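Local atomic coordinates of tail spike protein (Acinetobacter phage vB_AbaP_AS12, PDB entry 6EU4), a protein that forms the trimeric tailspike of the phage, which probably recognises and degrades the capsular polysaccharide of Acinetobacter baumannii cells. Residues A[119-124]-A[194-199]; A[246-249]-A[254-257]; A[371-376]-A[386-391]; A[450-453]-A[458-461]; A[551-554]-A[560-563]. All blocks are in the same frame, centred on the assembly; numbering follows the deposited sequence. Where two conformers were deposited one is given.

Contact 1: residues A[119-124]-A[194-199]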
loop_
_atom_site.group_PDB
_atom_site.type_symbol
_atom_site.label_atom_id
_atom_site.label_comp_id
_atom_site.label_asym_id
_atom_site.label_seq_id
_atom_site.Cartn_x
_atom_site.Cartn_y
_atom_site.Cartn_z
ATOM N N VAL A 119 24.723 9.482 22.384
ATOM C CA VAL A 119 25.836 8.536 22.432
ATOM C C VAL A 119 26.271 8.236 21.009
ATOM O O VAL A 119 25.472 7.740 20.208
ATOM C CB VAL A 119 25.449 7.239 23.146
ATOM C CG1 VAL A 119 26.603 6.249 23.085
ATOM C CG2 VAL A 119 25.099 7.520 24.586
ATOM N N ARG A 120 27.544 8.496 20.717
ATOM C CA ARG A 120 28.150 8.146 19.444
ATOM C C ARG A 120 28.986 6.878 19.583
ATOM O O ARG A 120 29.814 6.763 20.496
ATOM C CB ARG A 120 29.017 9.294 18.932
ATOM C CG ARG A 120 28.194 10.476 18.412
ATOM C CD ARG A 120 27.671 10.241 16.979
ATOM N NE ARG A 120 28.771 10.430 16.034
ATOM C CZ ARG A 120 29.413 9.455 15.400
ATOM N NH1 ARG A 120 29.049 8.174 15.546
ATOM N NH2 ARG A 120 30.435 9.765 14.603
ATOM N N LEU A 121 28.773 5.937 18.676
ATOM C CA LEU A 121 29.552 4.705 18.619
ATOM C C LEU A 121 30.562 4.807 17.482
ATOM O O LEU A 121 30.190 5.062 16.335
ATOM C CB LEU A 121 28.631 3.501 18.418
ATOM C CG LEU A 121 27.538 3.341 19.487
ATOM C CD1 LEU A 121 26.683 2.094 19.223
ATOM C CD2 LEU A 121 28.103 3.314 20.911
ATOM N N ASN A 122 31.840 4.591 17.800
ATOM C CA ASN A 122 32.926 4.900 16.877
ATOM C C ASN A 122 33.769 3.692 16.500
ATOM O O ASN A 122 34.840 3.850 15.903
ATOM C CB ASN A 122 33.796 5.977 17.500
ATOM C CG ASN A 122 32.989 7.165 17.922
ATOM O OD1 ASN A 122 32.098 7.606 17.186
ATOM N ND2 ASN A 122 33.260 7.676 19.116
ATOM N N GLY A 123 33.309 2.499 16.831
ATOM C CA GLY A 123 34.015 1.281 16.500
ATOM C C GLY A 123 33.300 0.145 17.194
ATOM O O GLY A 123 32.146 0.294 17.592
ATOM N N LEU A 124 33.992 -0.980 17.339
ATOM C CA LEU A 124 33.427 -2.142 18.010
ATOM C C LEU A 124 33.852 -2.141 19.470
ATOM O O LEU A 124 35.041 -1.977 19.793
ATOM C CB LEU A 124 33.863 -3.437 17.350
ATOM C CG LEU A 124 33.416 -3.566 15.896
ATOM C CD1 LEU A 124 34.104 -4.776 15.247
ATOM C CD2 LEU A 124 31.887 -3.630 15.797
ATOM N N SER A 194 20.443 4.293 15.812
ATOM C CA SER A 194 20.765 4.113 14.401
ATOM C C SER A 194 22.226 3.771 14.165
ATOM O O SER A 194 23.117 4.326 14.816
ATOM C CB SER A 194 20.429 5.359 13.580
ATOM O OG SER A 194 21.144 6.478 14.026
ATOM N N GLY A 195 22.455 2.890 13.191
ATOM C CA GLY A 195 23.763 2.800 12.560
ATOM C C GLY A 195 24.785 1.948 13.270
ATOM O O GLY A 195 25.964 2.340 13.361
ATOM N N PHE A 196 24.383 0.783 13.781
ATOM C CA PHE A 196 25.347 -0.069 14.471
ATOM C C PHE A 196 24.860 -1.510 14.485
ATOM O O PHE A 196 23.732 -1.817 14.088
ATOM C CB PHE A 196 25.623 0.426 15.896
ATOM C CG PHE A 196 24.413 0.492 16.783
ATOM C CD1 PHE A 196 24.012 -0.611 17.502
ATOM C CD2 PHE A 196 23.702 1.681 16.928
ATOM C CE1 PHE A 196 22.914 -0.544 18.341
ATOM C CE2 PHE A 196 22.608 1.755 17.759
ATOM C CZ PHE A 196 22.214 0.637 18.474
ATOM N N THR A 197 25.746 -2.403 14.927
ATOM C CA THR A 197 25.462 -3.824 14.968
ATOM C C THR A 197 25.515 -4.341 16.404
ATOM O O THR A 197 26.202 -3.781 17.264
ATOM C CB THR A 197 26.451 -4.594 14.076
ATOM O OG1 THR A 197 26.122 -5.985 14.071
ATOM C CG2 THR A 197 27.900 -4.431 14.595
ATOM N N LEU A 198 24.753 -5.405 16.646
ATOM C CA LEU A 198 24.729 -6.139 17.910
ATOM C C LEU A 198 25.014 -7.589 17.556
ATOM O O LEU A 198 24.215 -8.214 16.848
ATOM C CB LEU A 198 23.358 -6.040 18.595
ATOM C CG LEU A 198 22.839 -4.644 18.914
ATOM C CD1 LEU A 198 21.384 -4.705 19.364
ATOM C CD2 LEU A 198 23.699 -4.030 19.983
ATOM N N GLN A 199 26.140 -8.125 18.011
ATOM C CA GLN A 199 26.498 -9.495 17.666
ATOM C C GLN A 199 27.074 -10.226 18.865
ATOM O O GLN A 199 27.755 -9.634 19.702
ATOM C CB GLN A 199 27.537 -9.533 16.526
ATOM C CG GLN A 199 27.089 -8.801 15.280
ATOM C CD GLN A 199 28.064 -8.951 14.130
ATOM O OE1 GLN A 199 28.870 -9.896 14.095
ATOM N NE2 GLN A 199 28.008 -8.015 13.185
#
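L121 and F196 meet because their first torsions bring both side chains into the same interior space. In F196, CG stands between the backbone N and the carbonyl carbon (chi1 59°), and the ring turns a face to the neighbouring segment. L121 has CG anti to its carbonyl carbon (chi1 -57°), and the extended second torsion carries CD1 over that face. The methyl lies 4.0 Å from the centroid of the F196 ring, 26° off the normal, a CH-pi contact displaced toward the rim: L121 CD1 comes to 3.7 Å from F196 CG. A leucine suits this place, since its methyl can rest on the aromatic face. A second, looser touch links L124 CD2 and T197 CG2 at 4.2 Å. With OG1 and CG2 on different branches, T197 can offer its methyl to L124 and its hydroxyl to polar partners: Q199 NE2 donates to T197 OG1 over 2.9 Å, with OG1 close to the plane of the amide, and the hydroxyl also bonds to the carbonyl of L225. No hydrogen bond joins the two segments, which belong to separate coils of the parallel beta-helix. Between them run strands 138-141 and 148-151: I139 packs against both L121 and F196, and F149 against L121, while M177 of strand 175-179 adds to the surroundings of F196 inside the coil.

Contact 2: residues A[246-249]-A[254-257]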
loop_
_atom_site.group_PDB
_atom_site.type_symbol
_atom_site.label_atom_id
_atom_site.label_comp_id
_atom_site.label_asym_id
_atom_site.label_seq_id
_atom_site.Cartn_x
_atom_site.Cartn_y
_atom_site.Cartn_z
ATOM N N VAL A 246 16.484 -2.431 9.368
ATOM C CA VAL A 246 16.858 -3.286 10.485
ATOM C C VAL A 246 16.942 -4.710 9.964
ATOM O O VAL A 246 16.008 -5.210 9.316
ATOM C CB VAL A 246 15.856 -3.159 11.646
ATOM C CG1 VAL A 246 16.179 -4.149 12.752
ATOM C CG2 VAL A 246 15.890 -1.744 12.181
ATOM N N GLN A 247 18.060 -5.364 10.249
ATOM C CA GLN A 247 18.294 -6.729 9.820
ATOM C C GLN A 247 18.431 -7.581 11.068
ATOM O O GLN A 247 19.205 -7.236 11.971
ATOM C CB GLN A 247 19.559 -6.847 8.974
ATOM C CG GLN A 247 19.935 -8.287 8.661
ATOM C CD GLN A 247 21.164 -8.427 7.770
ATOM O OE1 GLN A 247 21.731 -7.447 7.293
ATOM N NE2 GLN A 247 21.594 -9.670 7.567
ATOM N N ALA A 248 17.685 -8.673 11.120
ATOM C CA ALA A 248 17.786 -9.623 12.218
ATOM C C ALA A 248 18.188 -10.977 11.642
ATOM O O ALA A 248 17.375 -11.675 11.020
ATOM C CB ALA A 248 16.478 -9.705 12.998
ATOM N N SER A 249 19.454 -11.323 11.848
ATOM C CA SER A 249 19.997 -12.608 11.437
ATOM C C SER A 249 20.093 -13.482 12.681
ATOM O O SER A 249 20.792 -13.137 13.634
ATOM C CB SER A 249 21.355 -12.429 10.761
ATOM O OG SER A 249 21.252 -11.557 9.637
ATOM N N SER A 254 14.034 -14.628 13.768
ATOM C CA SER A 254 14.628 -13.322 13.487
ATOM C C SER A 254 13.911 -12.209 14.242
ATOM O O SER A 254 14.527 -11.502 15.041
ATOM C CB SER A 254 14.636 -13.049 11.986
ATOM O OG SER A 254 15.482 -13.978 11.324
ATOM N N PHE A 255 12.606 -12.051 14.011
ATOM C CA PHE A 255 11.803 -10.996 14.627
ATOM C C PHE A 255 10.674 -11.644 15.432
ATOM O O PHE A 255 9.932 -12.478 14.898
ATOM C CB PHE A 255 11.176 -10.089 13.563
ATOM C CG PHE A 255 12.153 -9.244 12.786
ATOM C CD1 PHE A 255 12.530 -7.998 13.248
ATOM C CD2 PHE A 255 12.635 -9.671 11.559
ATOM C CE1 PHE A 255 13.400 -7.196 12.500
ATOM C CE2 PHE A 255 13.508 -8.884 10.822
ATOM C CZ PHE A 255 13.888 -7.650 11.285
ATOM N N ILE A 256 10.549 -11.276 16.703
ATOM C CA ILE A 256 9.508 -11.789 17.591
ATOM C C ILE A 256 8.805 -10.592 18.214
ATOM O O ILE A 256 9.444 -9.800 18.920
ATOM C CB ILE A 256 10.076 -12.682 18.715
ATOM C CG1 ILE A 256 10.906 -13.842 18.154
ATOM C CG2 ILE A 256 8.957 -13.161 19.628
ATOM C CD1 ILE A 256 11.860 -14.380 19.218
ATOM N N PHE A 257 7.497 -10.459 17.952
ATOM C CA PHE A 257 6.673 -9.419 18.556
ATOM C C PHE A 257 5.461 -10.075 19.208
ATOM O O PHE A 257 4.913 -11.057 18.697
ATOM C CB PHE A 257 6.247 -8.378 17.518
ATOM C CG PHE A 257 7.355 -7.446 17.110
ATOM C CD1 PHE A 257 8.237 -7.801 16.112
ATOM C CD2 PHE A 257 7.497 -6.210 17.726
ATOM C CE1 PHE A 257 9.278 -6.955 15.743
ATOM C CE2 PHE A 257 8.515 -5.346 17.354
ATOM C CZ PHE A 257 9.416 -5.725 16.362
#
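The ring of F255 lies with one face against the methyl of A248, the central pairing between 246-249 and 254-257. A248 CB stands 3.8 Å from the centroid of the F255 ring, only 15° off the normal, a CH-pi contact. Alanine fits because its single methyl lets a flat ring settle close to the strand. At the rim of the same ring the carbonyl oxygen V246 O lies in the ring plane, 3.8 Å from F255 CZ, facing the slightly positive edge of the aromatic. The V246 and F255 side chains run at a slant to each other, V246 CG1 meeting F255 CE1 at 4.1 Å. Beside this apolar patch, S254 places OG anti to its carbonyl carbon (chi1 -65°), and the hydroxyl donates to A248 O over 3.0 Å, approaching from above the carbonyl plane. A small hydroxyl side chain can reach across the bend at S254 to a neighbouring carbonyl. A278 and I233 also pack against F255. Strands 241-250 and 253-257 follow each other round a corner, making this a contact inside one coil, with F255 stacked on W286 of the next coil, as in the side-chain stacks of right-handed parallel beta-helices.

Contact 3: residues A[371-376]-A[386-391]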
loop_
_atom_site.group_PDB
_atom_site.type_symbol
_atom_site.label_atom_id
_atom_site.label_comp_id
_atom_site.label_asym_id
_atom_site.label_seq_id
_atom_site.Cartn_x
_atom_site.Cartn_y
_atom_site.Cartn_z
ATOM N N SER A 371 0.494 -26.765 3.829
ATOM C CA SER A 371 -0.053 -25.737 2.966
ATOM C C SER A 371 0.840 -24.505 2.967
ATOM O O SER A 371 1.411 -24.133 3.995
ATOM C CB SER A 371 -1.477 -25.350 3.397
ATOM O OG SER A 371 -1.539 -24.881 4.738
HETATM N N MSE A 372 0.936 -23.842 1.824
HETATM C CA MSE A 372 1.721 -22.615 1.797
HETATM C C MSE A 372 1.037 -21.506 2.592
HETATM O O MSE A 372 1.703 -20.797 3.359
HETATM C CB MSE A 372 1.994 -22.156 0.369
HETATM C CG MSE A 372 3.013 -23.025 -0.356
HETATM SE SE MSE A 372 4.824 -22.941 0.446
HETATM C CE MSE A 372 4.707 -24.457 1.683
ATOM N N PHE A 373 -0.286 -21.383 2.438
ATOM C CA PHE A 373 -1.096 -20.442 3.210
ATOM C C PHE A 373 -2.011 -21.266 4.087
ATOM O O PHE A 373 -2.943 -21.902 3.587
ATOM C CB PHE A 373 -1.878 -19.501 2.288
ATOM C CG PHE A 373 -0.988 -18.644 1.457
ATOM C CD1 PHE A 373 -0.484 -17.445 1.962
ATOM C CD2 PHE A 373 -0.594 -19.049 0.191
ATOM C CE1 PHE A 373 0.382 -16.674 1.214
ATOM C CE2 PHE A 373 0.275 -18.259 -0.563
ATOM C CZ PHE A 373 0.761 -17.077 -0.045
ATOM N N CYS A 374 -1.705 -21.310 5.381
ATOM C CA CYS A 374 -2.523 -22.009 6.366
ATOM C C CYS A 374 -3.364 -20.928 7.047
ATOM O O CYS A 374 -2.856 -20.158 7.863
ATOM C CB CYS A 374 -1.640 -22.771 7.344
ATOM S SG CYS A 374 -2.559 -23.727 8.556
ATOM N N VAL A 375 -4.645 -20.861 6.693
ATOM C CA VAL A 375 -5.498 -19.700 6.951
ATOM C C VAL A 375 -6.621 -20.171 7.861
ATOM O O VAL A 375 -7.610 -20.751 7.387
ATOM C CB VAL A 375 -6.042 -19.106 5.646
ATOM C CG1 VAL A 375 -6.804 -17.817 5.903
ATOM C CG2 VAL A 375 -4.915 -18.838 4.662
ATOM N N VAL A 376 -6.493 -19.921 9.174
ATOM C CA VAL A 376 -7.345 -20.557 10.163
ATOM C C VAL A 376 -7.925 -19.542 11.155
ATOM O O VAL A 376 -7.405 -18.441 11.340
ATOM C CB VAL A 376 -6.580 -21.675 10.915
ATOM C CG1 VAL A 376 -5.935 -22.630 9.925
ATOM C CG2 VAL A 376 -5.519 -21.081 11.893
ATOM N N GLY A 386 1.329 -10.229 -7.106
ATOM C CA GLY A 386 2.465 -10.964 -6.606
ATOM C C GLY A 386 2.836 -12.151 -7.479
ATOM O O GLY A 386 2.088 -12.599 -8.359
ATOM N N SER A 387 4.038 -12.635 -7.207
ATOM C CA SER A 387 4.596 -13.808 -7.861
ATOM C C SER A 387 5.198 -14.688 -6.778
ATOM O O SER A 387 6.002 -14.223 -5.961
ATOM C CB SER A 387 5.653 -13.431 -8.907
ATOM O OG SER A 387 6.771 -12.831 -8.304
ATOM N N PHE A 388 4.784 -15.948 -6.752
ATOM C CA PHE A 388 5.160 -16.874 -5.675
ATOM C C PHE A 388 5.847 -18.100 -6.250
ATOM O O PHE A 388 5.202 -18.946 -6.888
ATOM C CB PHE A 388 3.938 -17.264 -4.863
ATOM C CG PHE A 388 3.336 -16.110 -4.118
ATOM C CD1 PHE A 388 2.372 -15.312 -4.717
ATOM C CD2 PHE A 388 3.769 -15.795 -2.835
ATOM C CE1 PHE A 388 1.818 -14.247 -4.030
ATOM C CE2 PHE A 388 3.244 -14.728 -2.158
ATOM C CZ PHE A 388 2.272 -13.939 -2.753
ATOM N N GLY A 389 7.145 -18.200 -5.977
ATOM C CA GLY A 389 8.001 -19.218 -6.546
ATOM C C GLY A 389 7.929 -20.541 -5.806
ATOM O O GLY A 389 8.968 -21.109 -5.457
ATOM N N PHE A 390 6.712 -21.055 -5.580
ATOM C CA PHE A 390 6.547 -22.380 -4.996
ATOM C C PHE A 390 7.017 -23.403 -6.030
ATOM O O PHE A 390 6.474 -23.461 -7.137
ATOM C CB PHE A 390 5.084 -22.617 -4.629
ATOM C CG PHE A 390 4.511 -21.582 -3.678
ATOM C CD1 PHE A 390 5.219 -21.171 -2.557
ATOM C CD2 PHE A 390 3.268 -21.040 -3.913
ATOM C CE1 PHE A 390 4.693 -20.217 -1.698
ATOM C CE2 PHE A 390 2.729 -20.100 -3.075
ATOM C CZ PHE A 390 3.433 -19.666 -1.972
ATOM N N ALA A 391 8.039 -24.192 -5.687
ATOM C CA ALA A 391 8.746 -24.961 -6.710
ATOM C C ALA A 391 7.923 -26.118 -7.249
ATOM O O ALA A 391 8.132 -26.521 -8.404
ATOM C CB ALA A 391 10.073 -25.490 -6.156
#
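Ring-ring, CH-pi and selenium-aromatic contacts join M372 and F373 to F388 and F390, with no hydrogen bond between the segments. The aromatic pair comes first: F373 turns its edge to the face of F388, a T-shaped arrangement with ring centroids 5.8 Å apart and planes at 84°. F373 also reaches the third ring, F373 CE2 lying 3.7 Å from F390 CZ at the edge of the F390 ring. M372, here selenomethionine, supplies the other kinds of contact. Its CG sits over the centre of the F390 ring, 3.6 Å from the centroid, in a CH-pi contact. The bend at chi2 (-65°) keeps the selenium obliquely above the ring's rim, with M372 SE 3.5 Å from F390 CE1. This Met-aromatic contact lies 41° off the ring normal. Methionine suits this place, being unbranched, flexible and carrying a polarisable sulfur (here selenium) near its end. On the opposite face of F390 lies CB of F388, which leaves the phenylalanine sandwiched. G389, between these two residues, centres an inverse gamma turn, and the F388 and F390 side chains both point toward 371-376. Around the cluster, L406 of strand 405-409 packs on F373 and F390, F337 of strand 336-341 meets F373, and F423 of strand 422-423 lies against F388 and F390, the strands of adjoining coils.

Contact 4: residues A[450-453]-A[458-461]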
loop_
_atom_site.group_PDB
_atom_site.type_symbol
_atom_site.label_atom_id
_atom_site.label_comp_id
_atom_site.label_asym_id
_atom_site.label_seq_id
_atom_site.Cartn_x
_atom_site.Cartn_y
_atom_site.Cartn_z
ATOM N N SER A 450 -14.554 -19.378 3.496
ATOM C CA SER A 450 -14.862 -18.691 2.256
ATOM C C SER A 450 -13.604 -18.539 1.413
ATOM O O SER A 450 -12.505 -18.349 1.937
ATOM C CB SER A 450 -15.459 -17.307 2.520
ATOM O OG SER A 450 -16.734 -17.425 3.188
ATOM N N VAL A 451 -13.797 -18.593 0.094
ATOM C CA VAL A 451 -12.712 -18.399 -0.861
ATOM C C VAL A 451 -13.199 -17.534 -2.013
ATOM O O VAL A 451 -14.368 -17.576 -2.408
ATOM C CB VAL A 451 -12.157 -19.730 -1.410
ATOM C CG1 VAL A 451 -11.522 -20.564 -0.290
ATOM C CG2 VAL A 451 -13.246 -20.530 -2.104
ATOM N N ASP A 452 -12.266 -16.749 -2.562
ATOM C CA ASP A 452 -12.486 -15.975 -3.790
ATOM C C ASP A 452 -11.137 -16.021 -4.484
ATOM O O ASP A 452 -10.265 -15.196 -4.214
ATOM C CB ASP A 452 -12.957 -14.556 -3.518
ATOM C CG ASP A 452 -13.211 -13.766 -4.787
ATOM O OD1 ASP A 452 -12.876 -14.262 -5.878
ATOM O OD2 ASP A 452 -13.731 -12.632 -4.681
ATOM N N ALA A 453 -10.946 -17.033 -5.332
ATOM C CA ALA A 453 -9.611 -17.367 -5.797
ATOM C C ALA A 453 -9.633 -17.769 -7.260
ATOM O O ALA A 453 -10.399 -18.655 -7.666
ATOM C CB ALA A 453 -8.995 -18.504 -4.979
ATOM N N VAL A 458 -9.903 -19.317 -13.803
ATOM C CA VAL A 458 -11.309 -19.375 -13.410
ATOM C C VAL A 458 -11.444 -18.876 -11.982
ATOM O O VAL A 458 -10.719 -19.329 -11.091
ATOM C CB VAL A 458 -11.865 -20.802 -13.536
ATOM C CG1 VAL A 458 -13.337 -20.878 -13.082
ATOM C CG2 VAL A 458 -11.706 -21.304 -14.949
ATOM N N ARG A 459 -12.372 -17.958 -11.762
ATOM C CA ARG A 459 -12.584 -17.388 -10.442
ATOM C C ARG A 459 -13.586 -18.259 -9.697
ATOM O O ARG A 459 -14.711 -18.457 -10.167
ATOM C CB ARG A 459 -13.098 -15.955 -10.548
ATOM C CG ARG A 459 -13.194 -15.245 -9.215
ATOM C CD ARG A 459 -13.711 -13.826 -9.402
ATOM N NE ARG A 459 -13.634 -13.033 -8.190
ATOM C CZ ARG A 459 -13.818 -11.716 -8.155
ATOM N NH1 ARG A 459 -14.099 -11.047 -9.279
ATOM N NH2 ARG A 459 -13.731 -11.061 -7.002
ATOM N N TYR A 460 -13.174 -18.779 -8.548
ATOM C CA TYR A 460 -14.026 -19.586 -7.685
ATOM C C TYR A 460 -14.379 -18.778 -6.450
ATOM O O TYR A 460 -13.488 -18.326 -5.724
ATOM C CB TYR A 460 -13.318 -20.883 -7.296
ATOM C CG TYR A 460 -13.071 -21.773 -8.483
ATOM C CD1 TYR A 460 -11.906 -21.649 -9.253
ATOM C CD2 TYR A 460 -14.020 -22.718 -8.863
ATOM C CE1 TYR A 460 -11.693 -22.458 -10.349
ATOM C CE2 TYR A 460 -13.811 -23.532 -9.958
ATOM C CZ TYR A 460 -12.652 -23.389 -10.700
ATOM O OH TYR A 460 -12.477 -24.201 -11.780
ATOM N N GLN A 461 -15.675 -18.606 -6.214
ATOM C CA GLN A 461 -16.186 -17.953 -5.020
ATOM C C GLN A 461 -17.112 -18.916 -4.281
ATOM O O GLN A 461 -18.037 -19.486 -4.882
ATOM C CB GLN A 461 -16.942 -16.665 -5.378
ATOM C CG GLN A 461 -16.097 -15.607 -6.068
ATOM C CD GLN A 461 -16.900 -14.379 -6.454
ATOM O OE1 GLN A 461 -17.938 -14.485 -7.095
ATOM N NE2 GLN A 461 -16.428 -13.213 -6.055
#
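D452 takes three side-chain hydrogen bonds from the opposing strand, one at OD1 and two at OD2. R459 grips it side-on: R459 NE donates to D452 OD1 over 2.7 Å at a nearly straight 173°, and R459 NH2 donates to D452 OD2 over 2.8 Å. Both use the syn lone pairs, and the carboxylate and guanidinium are almost coplanar, 21° apart. The extended chain from CG to NE carries the guanidinium across to the carboxylate, while D452 points CG anti to the backbone N (chi1 -179°). Q461 runs alongside D452 and is the second donor to OD2, with Q461 NE2 3.1 Å from D452 OD2; it comes from above the carboxylate plane and so does not compete with the arginine for one direction. An amide is apt here, giving an N-H without adding charge. Backbone groups are paired too: A453 N donates to Y460 O, and Y460 N to A453 O, both at 2.9 Å, while D452 and Q461 form the adjacent non-hydrogen-bonded pair. There, Q461 CA makes a C-H contact of 3.2 Å to V451 O. Residues 458-461 also pair in parallel with a strand of the second subunit, extending the sheet across the interface. The chemistry implies that a buried carboxylate is probably kept ionised by the arginine and amide, its charge balanced within an antiparallel hairpin beside the trimer interface.

Contact 5: residues A[551-554]-A[560-563]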
loop_
_atom_site.group_PDB
_atom_site.type_symbol
_atom_site.label_atom_id
_atom_site.label_comp_id
_atom_site.label_asym_id
_atom_site.label_seq_id
_atom_site.Cartn_x
_atom_site.Cartn_y
_atom_site.Cartn_z
ATOM N N LEU A 551 -36.415 -30.127 -23.149
ATOM C CA LEU A 551 -36.339 -29.880 -21.717
ATOM C C LEU A 551 -36.210 -31.193 -20.955
ATOM O O LEU A 551 -36.837 -32.190 -21.311
ATOM C CB LEU A 551 -37.582 -29.148 -21.215
ATOM C CG LEU A 551 -37.811 -27.735 -21.763
ATOM C CD1 LEU A 551 -39.127 -27.174 -21.242
ATOM C CD2 LEU A 551 -36.688 -26.793 -21.379
ATOM N N ARG A 552 -35.434 -31.177 -19.875
ATOM C CA ARG A 552 -35.491 -32.273 -18.911
ATOM C C ARG A 552 -35.150 -31.741 -17.525
ATOM O O ARG A 552 -34.602 -30.654 -17.375
ATOM C CB ARG A 552 -34.557 -33.423 -19.288
ATOM C CG ARG A 552 -33.043 -33.109 -19.192
ATOM C CD ARG A 552 -32.215 -34.390 -19.325
ATOM N NE ARG A 552 -30.792 -34.086 -19.338
ATOM C CZ ARG A 552 -29.827 -34.987 -19.493
ATOM N NH1 ARG A 552 -30.102 -36.283 -19.631
ATOM N NH2 ARG A 552 -28.568 -34.586 -19.509
ATOM N N THR A 553 -35.520 -32.514 -16.504
ATOM C CA THR A 553 -35.265 -32.157 -15.118
ATOM C C THR A 553 -34.612 -33.320 -14.399
ATOM O O THR A 553 -34.772 -34.483 -14.776
ATOM C CB THR A 553 -36.553 -31.791 -14.374
ATOM O OG1 THR A 553 -37.485 -32.858 -14.493
ATOM C CG2 THR A 553 -37.162 -30.513 -14.935
ATOM N N GLY A 554 -33.910 -32.974 -13.326
ATOM C CA GLY A 554 -33.338 -33.952 -12.420
ATOM C C GLY A 554 -33.671 -33.609 -10.986
ATOM O O GLY A 554 -33.322 -32.533 -10.493
ATOM N N TYR A 560 -31.561 -37.921 -13.990
ATOM C CA TYR A 560 -32.353 -37.097 -14.891
ATOM C C TYR A 560 -33.543 -37.878 -15.431
ATOM O O TYR A 560 -33.447 -39.071 -15.758
ATOM C CB TYR A 560 -31.512 -36.610 -16.067
ATOM C CG TYR A 560 -30.751 -35.307 -15.853
ATOM C CD1 TYR A 560 -31.416 -34.087 -15.807
ATOM C CD2 TYR A 560 -29.369 -35.303 -15.726
ATOM C CE1 TYR A 560 -30.713 -32.885 -15.648
ATOM C CE2 TYR A 560 -28.659 -34.110 -15.566
ATOM C CZ TYR A 560 -29.329 -32.915 -15.522
ATOM O OH TYR A 560 -28.615 -31.749 -15.347
ATOM N N ALA A 561 -34.666 -37.185 -15.537
ATOM C CA ALA A 561 -35.826 -37.695 -16.244
ATOM C C ALA A 561 -35.605 -37.610 -17.757
ATOM O O ALA A 561 -34.667 -36.967 -18.245
ATOM C CB ALA A 561 -37.067 -36.909 -15.846
ATOM N N SER A 562 -36.483 -38.289 -18.501
ATOM C CA SER A 562 -36.370 -38.337 -19.958
ATOM C C SER A 562 -36.465 -36.946 -20.580
ATOM O O SER A 562 -37.167 -36.057 -20.087
ATOM C CB SER A 562 -37.465 -39.227 -20.547
ATOM O OG SER A 562 -37.396 -40.542 -20.021
ATOM N N TRP A 563 -35.760 -36.770 -21.695
ATOM C CA TRP A 563 -35.860 -35.535 -22.465
ATOM C C TRP A 563 -37.253 -35.375 -23.077
ATOM O O TRP A 563 -37.871 -36.348 -23.525
ATOM C CB TRP A 563 -34.836 -35.536 -23.592
ATOM C CG TRP A 563 -33.428 -35.203 -23.228
ATOM C CD1 TRP A 563 -32.372 -36.072 -23.166
ATOM C CD2 TRP A 563 -32.901 -33.909 -22.933
ATOM N NE1 TRP A 563 -31.228 -35.396 -22.846
ATOM C CE2 TRP A 563 -31.518 -34.068 -22.695
ATOM C CE3 TRP A 563 -33.459 -32.637 -22.840
ATOM C CZ2 TRP A 563 -30.687 -33.001 -22.378
ATOM C CZ3 TRP A 563 -32.636 -31.569 -22.524
ATOM C CH2 TRP A 563 -31.250 -31.766 -22.291
HETATM O O HOH W 1 -32.636 -37.789 -19.782
#
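R552 is slotted between the rings of Y560 and W563, and its conformation explains how. Its CG stands between the backbone N and the carbonyl carbon (chi1 68°), and from there the chain runs extended to NE, sending the guanidinium straight out from the strand. Y560 and W563 both have CG anti to the carbonyl carbon, and their rings rise from the 560-563 segment on opposite faces of the guanidinium. On the tyrosine side the stack is nearly flat: planes lie 8° apart, and R552 CZ is 3.9 Å from the centroid of the Y560 ring, a cation-pi contact. On the tryptophan side the ring is turned 14° from the guanidinium, and R552 NE approaches W563 CZ2 to 3.2 Å. The aliphatic part is used as well, R552 CG standing 3.6 Å from the centroid of the six-membered ring of W563. Arginine suits the slot, being flat, charged and long enough for its methylenes and its head to lie on aromatic surfaces while the N-H groups bond at the rim. There NH2 binds Q537 and T488, while a water takes a bond from R552 NH1 (3.0 Å) and passes one on to A561 O (2.7 Å). W563 in turn gives its indole N-H to the carbonyl of G512. The segments are joined directly by A561 N donating to T553 O over 2.8 Å. Strand 547-554 belongs to the mixed sheet of residues 474-565, and this sandwich, a cation-pi stack on Y560 and a CH-pi contact on W563, joins the returning chain to it.

Overall arrangement
The contacts follow one another along the elongated chain. Contacts 1, 2 and 3 pack the interior of the parallel beta-helix. Contacts 1 and 2 have centres about 17 Å apart, and contacts 2 and 3 have centres about 22 Å apart. Contact 4, about 16 Å from contact 3 between centres, is the antiparallel hairpin at the end of the coils, whose first strand still pairs in parallel with strand 414-417. Contact 5 lies in a separate sheet, its centre about 30 Å from that of contact 4. Contacts 1, 3 and 4 reach the second subunit, contacts 4 and 5 the third. None of the five touches another; contacts 1 and 3 lack hydrogen bonds between their segments, while contacts 4 and 5 each hold an arginine.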